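Long-range contacts in probable mannosyltransferase KTR4 (Saccharomyces cerevisiae, PDB 5A07), which is a probable glycosyltransferase of the GT-A fold, modelled here with bound guanosine-5'-diphosphate and a manganese (II) ion: residues 107-112 / 229-234; 111-116 / 142-147. All coordinates share one frame; numbering follows the deposited sequence.

Contact 1: 107-112 / 229-234. With MN (manganese (II) ion), chain G; GDP (guanosine-5'-diphosphate), chain F.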
loop_
_atom_site.group_PDB
_atom_site.type_symbol
_atom_site.label_atom_id
_atom_site.label_comp_id
_atom_site.label_asym_id
_atom_site.label_seq_id
_atom_site.Cartn_x
_atom_site.Cartn_y
_atom_site.Cartn_z
ATOM N N ILE B 107 10.710 -9.436 -5.890
ATOM C CA ILE B 107 9.408 -9.754 -5.333
ATOM C C ILE B 107 9.597 -10.167 -3.918
ATOM O O ILE B 107 10.455 -10.985 -3.650
ATOM C CB ILE B 107 8.754 -10.843 -6.143
ATOM C CG1 ILE B 107 8.587 -10.319 -7.552
ATOM C CG2 ILE B 107 7.392 -11.118 -5.566
ATOM C CD1 ILE B 107 8.635 -11.399 -8.497
ATOM N N LEU B 108 8.912 -9.522 -2.984
ATOM C CA LEU B 108 9.121 -9.736 -1.585
ATOM C C LEU B 108 7.912 -10.331 -0.903
ATOM O O LEU B 108 6.790 -9.844 -1.073
ATOM C CB LEU B 108 9.433 -8.398 -0.887
ATOM C CG LEU B 108 9.452 -8.458 0.648
ATOM C CD1 LEU B 108 10.611 -9.266 1.199
ATOM C CD2 LEU B 108 9.519 -7.056 1.242
ATOM N N SER B 109 8.106 -11.369 -0.079
ATOM C CA SER B 109 7.033 -11.880 0.736
ATOM C C SER B 109 7.543 -12.142 2.162
ATOM O O SER B 109 8.503 -12.903 2.355
ATOM C CB SER B 109 6.467 -13.220 0.230
ATOM O OG SER B 109 6.197 -13.280 -1.163
ATOM N N LEU B 110 6.812 -11.595 3.110
ATOM C CA LEU B 110 6.944 -11.921 4.501
ATOM C C LEU B 110 5.919 -12.951 4.766
ATOM O O LEU B 110 4.723 -12.664 4.664
ATOM C CB LEU B 110 6.634 -10.684 5.340
ATOM C CG LEU B 110 6.618 -10.871 6.838
ATOM C CD1 LEU B 110 8.049 -11.051 7.365
ATOM C CD2 LEU B 110 5.933 -9.725 7.593
ATOM N N VAL B 111 6.366 -14.180 5.115
ATOM C CA VAL B 111 5.452 -15.278 5.303
ATOM C C VAL B 111 5.949 -16.254 6.366
ATOM O O VAL B 111 7.138 -16.252 6.682
ATOM C CB VAL B 111 5.275 -16.121 4.019
ATOM C CG1 VAL B 111 4.392 -15.374 3.019
ATOM C CG2 VAL B 111 6.568 -16.381 3.318
ATOM N N ARG B 112 5.001 -17.046 6.870
ATOM C CA ARG B 112 5.273 -18.074 7.832
ATOM C C ARG B 112 5.471 -19.388 7.100
ATOM O O ARG B 112 5.078 -19.551 5.949
ATOM C CB ARG B 112 4.117 -18.191 8.798
ATOM C CG ARG B 112 3.949 -17.018 9.746
ATOM C CD ARG B 112 2.565 -16.982 10.392
ATOM N NE ARG B 112 1.711 -16.517 9.285
ATOM C CZ ARG B 112 0.695 -15.668 9.364
ATOM N NH1 ARG B 112 0.333 -15.178 10.531
ATOM N NH2 ARG B 112 0.061 -15.293 8.249
ATOM N N TRP B 229 8.384 -5.512 -5.034
ATOM C CA TRP B 229 7.006 -5.805 -5.270
ATOM C C TRP B 229 6.609 -6.679 -4.079
ATOM O O TRP B 229 6.986 -7.860 -4.025
ATOM C CB TRP B 229 6.906 -6.536 -6.615
ATOM C CG TRP B 229 5.525 -6.883 -7.081
ATOM C CD1 TRP B 229 4.471 -7.290 -6.311
ATOM C CD2 TRP B 229 5.080 -6.916 -8.440
ATOM N NE1 TRP B 229 3.343 -7.533 -7.122
ATOM C CE2 TRP B 229 3.700 -7.306 -8.430
ATOM C CE3 TRP B 229 5.703 -6.661 -9.662
ATOM C CZ2 TRP B 229 2.964 -7.434 -9.605
ATOM C CZ3 TRP B 229 4.963 -6.710 -10.811
ATOM C CH2 TRP B 229 3.586 -7.096 -10.774
ATOM N N ARG B 230 5.781 -6.169 -3.190
ATOM C CA ARG B 230 5.208 -6.936 -2.101
ATOM C C ARG B 230 4.112 -7.896 -2.553
ATOM O O ARG B 230 3.124 -7.466 -3.149
ATOM C CB ARG B 230 4.666 -6.020 -1.030
ATOM C CG ARG B 230 4.010 -6.721 0.158
ATOM C CD ARG B 230 3.791 -5.650 1.179
ATOM N NE ARG B 230 2.901 -6.056 2.219
ATOM C CZ ARG B 230 2.564 -5.271 3.215
ATOM N NH1 ARG B 230 3.080 -4.058 3.340
ATOM N NH2 ARG B 230 1.728 -5.703 4.119
ATOM N N LEU B 231 4.274 -9.173 -2.176
ATOM C CA LEU B 231 3.352 -10.252 -2.468
ATOM C C LEU B 231 2.901 -10.911 -1.165
ATOM O O LEU B 231 3.720 -11.187 -0.276
ATOM C CB LEU B 231 4.067 -11.294 -3.308
ATOM C CG LEU B 231 3.177 -12.393 -3.826
ATOM C CD1 LEU B 231 2.162 -11.882 -4.846
ATOM C CD2 LEU B 231 4.079 -13.428 -4.472
ATOM N N GLU B 232 1.593 -11.109 -1.006
ATOM C CA GLU B 232 1.051 -11.774 0.176
ATOM C C GLU B 232 0.394 -13.098 -0.228
ATOM O O GLU B 232 0.097 -13.322 -1.405
ATOM C CB GLU B 232 -0.019 -10.931 0.863
ATOM C CG GLU B 232 0.552 -9.693 1.511
ATOM C CD GLU B 232 -0.240 -9.147 2.684
ATOM O OE1 GLU B 232 -1.394 -9.577 2.945
ATOM O OE2 GLU B 232 0.228 -8.115 3.205
ATOM N N PRO B 233 0.243 -13.983 0.738
ATOM C CA PRO B 233 -0.413 -15.247 0.420
ATOM C C PRO B 233 -1.860 -15.065 -0.038
ATOM O O PRO B 233 -2.537 -14.135 0.397
ATOM C CB PRO B 233 -0.399 -16.005 1.758
ATOM C CG PRO B 233 0.706 -15.400 2.504
ATOM C CD PRO B 233 0.675 -13.949 2.122
ATOM N N ASN B 234 -2.324 -15.999 -0.863
ATOM C CA ASN B 234 -3.756 -16.073 -1.184
ATOM C C ASN B 234 -4.323 -14.863 -1.991
ATOM O O ASN B 234 -5.439 -14.463 -1.782
ATOM C CB ASN B 234 -4.574 -16.244 0.098
ATOM C CG ASN B 234 -5.919 -16.876 -0.177
ATOM O OD1 ASN B 234 -6.111 -17.536 -1.200
ATOM N ND2 ASN B 234 -6.881 -16.629 0.702
HETATM MN MN MN G . -3.083 -10.667 3.776
HETATM P PB GDP F . -3.888 -8.923 6.585
HETATM O O1B GDP F . -5.093 -9.662 7.030
HETATM O O2B GDP F . -3.627 -7.641 7.131
HETATM O O3B GDP F . -3.665 -9.052 5.126
HETATM O O3A GDP F . -2.741 -9.745 7.387
HETATM P PA GDP F . -1.862 -11.004 6.990
HETATM O O1A GDP F . -1.930 -12.096 7.968
HETATM O O2A GDP F . -1.953 -11.448 5.589
HETATM O "O5'" GDP F . -0.421 -10.395 7.199
HETATM C "C5'" GDP F . 0.326 -9.537 6.326
HETATM C "C4'" GDP F . 1.570 -10.196 5.756
HETATM O "O4'" GDP F . 2.451 -10.470 6.852
HETATM C "C3'" GDP F . 1.323 -11.511 5.035
HETATM O "O3'" GDP F . 2.330 -11.667 4.004
HETATM C "C2'" GDP F . 1.492 -12.545 6.160
HETATM O "O2'" GDP F . 1.937 -13.802 5.668
HETATM C "C1'" GDP F . 2.579 -11.902 6.947
HETATM N N9 GDP F . 2.530 -12.195 8.400
HETATM C C8 GDP F . 1.569 -11.874 9.305
HETATM N N7 GDP F . 1.975 -12.291 10.572
HETATM C C5 GDP F . 3.213 -12.854 10.427
HETATM C C6 GDP F . 4.182 -13.464 11.358
HETATM O O6 GDP F . 3.805 -13.479 12.574
HETATM N N1 GDP F . 5.323 -13.946 10.845
HETATM C C2 GDP F . 5.604 -13.910 9.489
HETATM N N2 GDP F . 6.752 -14.415 9.048
HETATM N N3 GDP F . 4.736 -13.359 8.586
HETATM C C4 GDP F . 3.596 -12.786 9.014
HETATM O O HOH W 1 4.164 -10.174 2.256
HETATM O O HOH W 2 -2.589 -12.728 2.668
HETATM O O HOH W 3 -4.921 -11.914 4.605
#
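L108 sits between W229 and L231 in the central GT-A sheet, where strands 105-110 and 227-230 run parallel. Its N gives a hydrogen bond to W229 O (2.7 Å), and its O takes one from L231 N (2.8 Å). On the face that I107 and W229 share, I107 CG2, anti to the backbone N, rests against L231 CB at 4.0 Å, the two side chains side by side. Past the ladder the backbones part: a water accepts from L110 N, donates to L231 O and also bonds to GDP O3'. V111 and P233 slide past each other, CG1 to CG at 3.7 Å.

E232 CB leaves the backbone away from 107-112. CB and then CG run beside the ribose, CG 3.6 Å from GDP O3', and CD passes C3'. At the tip OE1 binds manganese at 2.2 Å, sharing it with GDP O2A and O3B, two waters and H381. OE2 takes R230 NH2 in a salt bridge (3.0 Å), with OE2 close to the guanidinium plane, consistent with R230 helping to hold the carboxylate at the metal; R230 NH1 itself is paired with D354 and E322. One of the metal waters donates to P233 O, 2.7 Å away.

Contact 2: 111-116 / 142-147. With GDP (guanosine-5'-diphosphate), chain F.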
loop_
_atom_site.group_PDB
_atom_site.type_symbol
_atom_site.label_atom_id
_atom_site.label_comp_id
_atom_site.label_asym_id
_atom_site.label_seq_id
_atom_site.Cartn_x
_atom_site.Cartn_y
_atom_site.Cartn_z
ATOM N N VAL B 111 6.366 -14.180 5.115
ATOM C CA VAL B 111 5.452 -15.278 5.303
ATOM C C VAL B 111 5.949 -16.254 6.366
ATOM O O VAL B 111 7.138 -16.252 6.682
ATOM C CB VAL B 111 5.275 -16.121 4.019
ATOM C CG1 VAL B 111 4.392 -15.374 3.019
ATOM C CG2 VAL B 111 6.568 -16.381 3.318
ATOM N N ARG B 112 5.001 -17.046 6.870
ATOM C CA ARG B 112 5.273 -18.074 7.832
ATOM C C ARG B 112 5.471 -19.388 7.100
ATOM O O ARG B 112 5.078 -19.551 5.949
ATOM C CB ARG B 112 4.117 -18.191 8.798
ATOM C CG ARG B 112 3.949 -17.018 9.746
ATOM C CD ARG B 112 2.565 -16.982 10.392
ATOM N NE ARG B 112 1.711 -16.517 9.285
ATOM C CZ ARG B 112 0.695 -15.668 9.364
ATOM N NH1 ARG B 112 0.333 -15.178 10.531
ATOM N NH2 ARG B 112 0.061 -15.293 8.249
ATOM N N ASN B 113 6.137 -20.354 7.756
ATOM C CA ASN B 113 6.232 -21.712 7.189
ATOM C C ASN B 113 4.885 -22.291 6.808
ATOM O O ASN B 113 4.721 -22.966 5.754
ATOM C CB ASN B 113 7.033 -22.661 8.144
ATOM C CG ASN B 113 8.545 -22.346 8.097
ATOM O OD1 ASN B 113 9.192 -22.451 7.058
ATOM N ND2 ASN B 113 9.082 -21.903 9.214
ATOM N N SER B 114 3.907 -21.996 7.647
ATOM C CA SER B 114 2.571 -22.484 7.469
ATOM C C SER B 114 1.865 -21.819 6.286
ATOM O O SER B 114 0.807 -22.288 5.939
ATOM C CB SER B 114 1.722 -22.264 8.740
ATOM O OG SER B 114 1.622 -20.921 9.014
ATOM N N ASP B 115 2.471 -20.802 5.634
ATOM C CA ASP B 115 1.776 -20.104 4.526
ATOM C C ASP B 115 2.185 -20.710 3.228
ATOM O O ASP B 115 1.868 -20.197 2.145
ATOM C CB ASP B 115 2.165 -18.637 4.539
ATOM C CG ASP B 115 1.528 -17.887 5.658
ATOM O OD1 ASP B 115 0.315 -18.109 5.896
ATOM O OD2 ASP B 115 2.204 -17.095 6.342
ATOM N N LEU B 116 2.923 -21.816 3.281
ATOM C CA LEU B 116 3.498 -22.353 2.058
ATOM C C LEU B 116 2.516 -22.549 0.877
ATOM O O LEU B 116 2.745 -22.059 -0.238
ATOM C CB LEU B 116 4.224 -23.696 2.299
ATOM C CG LEU B 116 4.735 -24.311 1.047
ATOM C CD1 LEU B 116 5.839 -23.495 0.429
ATOM C CD2 LEU B 116 5.269 -25.716 1.453
ATOM N N ASN B 142 11.038 -14.132 7.242
ATOM C CA ASN B 142 10.224 -14.696 8.286
ATOM C C ASN B 142 10.848 -14.354 9.654
ATOM O O ASN B 142 12.069 -14.218 9.738
ATOM C CB ASN B 142 10.201 -16.221 8.020
ATOM C CG ASN B 142 9.245 -17.016 8.928
ATOM O OD1 ASN B 142 8.594 -16.532 9.867
ATOM N ND2 ASN B 142 9.160 -18.305 8.609
ATOM N N ASP B 143 10.032 -14.259 10.690
ATOM C CA ASP B 143 10.557 -14.071 12.051
ATOM C C ASP B 143 11.121 -15.381 12.636
ATOM O O ASP B 143 11.857 -15.318 13.596
ATOM C CB ASP B 143 9.492 -13.502 13.004
ATOM C CG ASP B 143 8.247 -14.351 13.093
ATOM O OD1 ASP B 143 7.619 -14.690 12.066
ATOM O OD2 ASP B 143 7.814 -14.671 14.211
ATOM N N GLU B 144 10.737 -16.532 12.073
ATOM C CA GLU B 144 11.322 -17.849 12.395
ATOM C C GLU B 144 12.110 -18.255 11.215
ATOM O O GLU B 144 11.923 -17.684 10.143
ATOM C CB GLU B 144 10.224 -18.859 12.572
ATOM C CG GLU B 144 9.345 -18.641 13.758
ATOM C CD GLU B 144 8.294 -19.747 13.801
ATOM O OE1 GLU B 144 8.176 -20.502 12.781
ATOM O OE2 GLU B 144 7.595 -19.892 14.835
ATOM N N GLU B 145 12.955 -19.282 11.367
ATOM C CA GLU B 145 13.744 -19.818 10.277
ATOM C C GLU B 145 12.818 -20.566 9.322
ATOM O O GLU B 145 11.997 -21.331 9.749
ATOM C CB GLU B 145 14.805 -20.819 10.724
ATOM C CG GLU B 145 15.634 -20.465 11.957
ATOM C CD GLU B 145 16.806 -19.504 11.721
ATOM O OE1 GLU B 145 17.334 -19.355 10.576
ATOM O OE2 GLU B 145 17.214 -18.878 12.737
ATOM N N PHE B 146 13.003 -20.392 8.049
ATOM C CA PHE B 146 12.280 -21.216 7.059
ATOM C C PHE B 146 12.785 -22.655 7.126
ATOM O O PHE B 146 14.005 -22.874 7.153
ATOM C CB PHE B 146 12.506 -20.649 5.653
ATOM C CG PHE B 146 11.698 -19.405 5.360
ATOM C CD1 PHE B 146 10.332 -19.499 5.219
ATOM C CD2 PHE B 146 12.301 -18.178 5.228
ATOM C CE1 PHE B 146 9.549 -18.387 4.919
ATOM C CE2 PHE B 146 11.524 -17.046 4.921
ATOM C CZ PHE B 146 10.150 -17.164 4.779
ATOM N N THR B 147 11.892 -23.627 7.064
ATOM C CA THR B 147 12.328 -25.004 6.973
ATOM C C THR B 147 12.842 -25.360 5.579
ATOM O O THR B 147 12.448 -24.736 4.562
ATOM C CB THR B 147 11.192 -25.928 7.356
ATOM O OG1 THR B 147 10.138 -25.818 6.377
ATOM C CG2 THR B 147 10.643 -25.591 8.714
HETATM P PB GDP F . -3.888 -8.923 6.585
HETATM O O1B GDP F . -5.093 -9.662 7.030
HETATM O O2B GDP F . -3.627 -7.641 7.131
HETATM O O3B GDP F . -3.665 -9.052 5.126
HETATM O O3A GDP F . -2.741 -9.745 7.387
HETATM P PA GDP F . -1.862 -11.004 6.990
HETATM O O1A GDP F . -1.930 -12.096 7.968
HETATM O O2A GDP F . -1.953 -11.448 5.589
HETATM O "O5'" GDP F . -0.421 -10.395 7.199
HETATM C "C5'" GDP F . 0.326 -9.537 6.326
HETATM C "C4'" GDP F . 1.570 -10.196 5.756
HETATM O "O4'" GDP F . 2.451 -10.470 6.852
HETATM C "C3'" GDP F . 1.323 -11.511 5.035
HETATM O "O3'" GDP F . 2.330 -11.667 4.004
HETATM C "C2'" GDP F . 1.492 -12.545 6.160
HETATM O "O2'" GDP F . 1.937 -13.802 5.668
HETATM C "C1'" GDP F . 2.579 -11.902 6.947
HETATM N N9 GDP F . 2.530 -12.195 8.400
HETATM C C8 GDP F . 1.569 -11.874 9.305
HETATM N N7 GDP F . 1.975 -12.291 10.572
HETATM C C5 GDP F . 3.213 -12.854 10.427
HETATM C C6 GDP F . 4.182 -13.464 11.358
HETATM O O6 GDP F . 3.805 -13.479 12.574
HETATM N N1 GDP F . 5.323 -13.946 10.845
HETATM C C2 GDP F . 5.604 -13.910 9.489
HETATM N N2 GDP F . 6.752 -14.415 9.048
HETATM N N3 GDP F . 4.736 -13.359 8.586
HETATM C C4 GDP F . 3.596 -12.786 9.014
HETATM O O HOH W 4 7.115 -19.623 10.464
#
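N113 OD1 accepts T147 N at 2.9 Å, and with this bond the N113 amide begins a double grip on the neighbouring loop. The N-H...O angle is 163°, although the donor is tilted from the carbonyl plane. The other end of the same amide, ND2, gives a hydrogen bond to E145 O (3.0 Å) that lies in its own plane, so the two bonds together fix the rotation of the group. Chi1 (-74°) sets CG anti to the carbonyl carbon, from where the amide meets that backbone. The N113 and N142 side chains cross at about a right angle, and their amide planes are 59° apart. A water accepts from N113 N and N142 ND2 and also bonds to E144 OE1.

Next to these bonds, V111 CG2 meets F146 CE1 at 3.9 Å, while N142 CB sits over one face of the F146 ring, offset toward the rim. N142 OD1 closes an Asx turn by taking E144 N, which comes from above the carbonyl plane, and receives GDP N2 as well (2.9 Å). Beside it D143 OD1 takes GDP N1 at 2.7 Å, so N1 and N2 of the guanine's Watson-Crick edge are bonded by this loop, consistent with recognition of guanine; V111 O adds a weak bond to N2.

R112 lies over the base: CG packs near C2 and N1, and one guanidinium face lies against C8, offset toward the rim. D115 OD2 holds R112 from two directions, through its N on the anti side (2.8 Å) and its NE on the syn side (3.0 Å). T147 is the N-cap of helix 148-156, its OG1 bonded to F150 N. The two loops, which follow adjacent parallel strands, supply one side chain over the base and polar groups at its edge, part of the nucleotide site of a Rossmann-like GT-A domain.

Coming from the N terminus, the chain runs up strand 105-110, turns through the loop at 111-115, returns through helix 116-131 and enters strand 138-142, parallel to the first. Contact 2 closes this short beta-alpha-beta unit by joining the loops that leave its two strands. Contact 1 starts from the same stretch but waits until strand 227-230, with 116 residues between its segments, so the two closures overlap from a shared start, the shorter within the longer. V111 and R112 belong to both. Strands 138-142 and 227-230 flank strand 105-110 on its two sides; the loop after the first meets the guanine, that after the second the ribose and manganese, and P233 CG packs on D115 CB (4.1 Å).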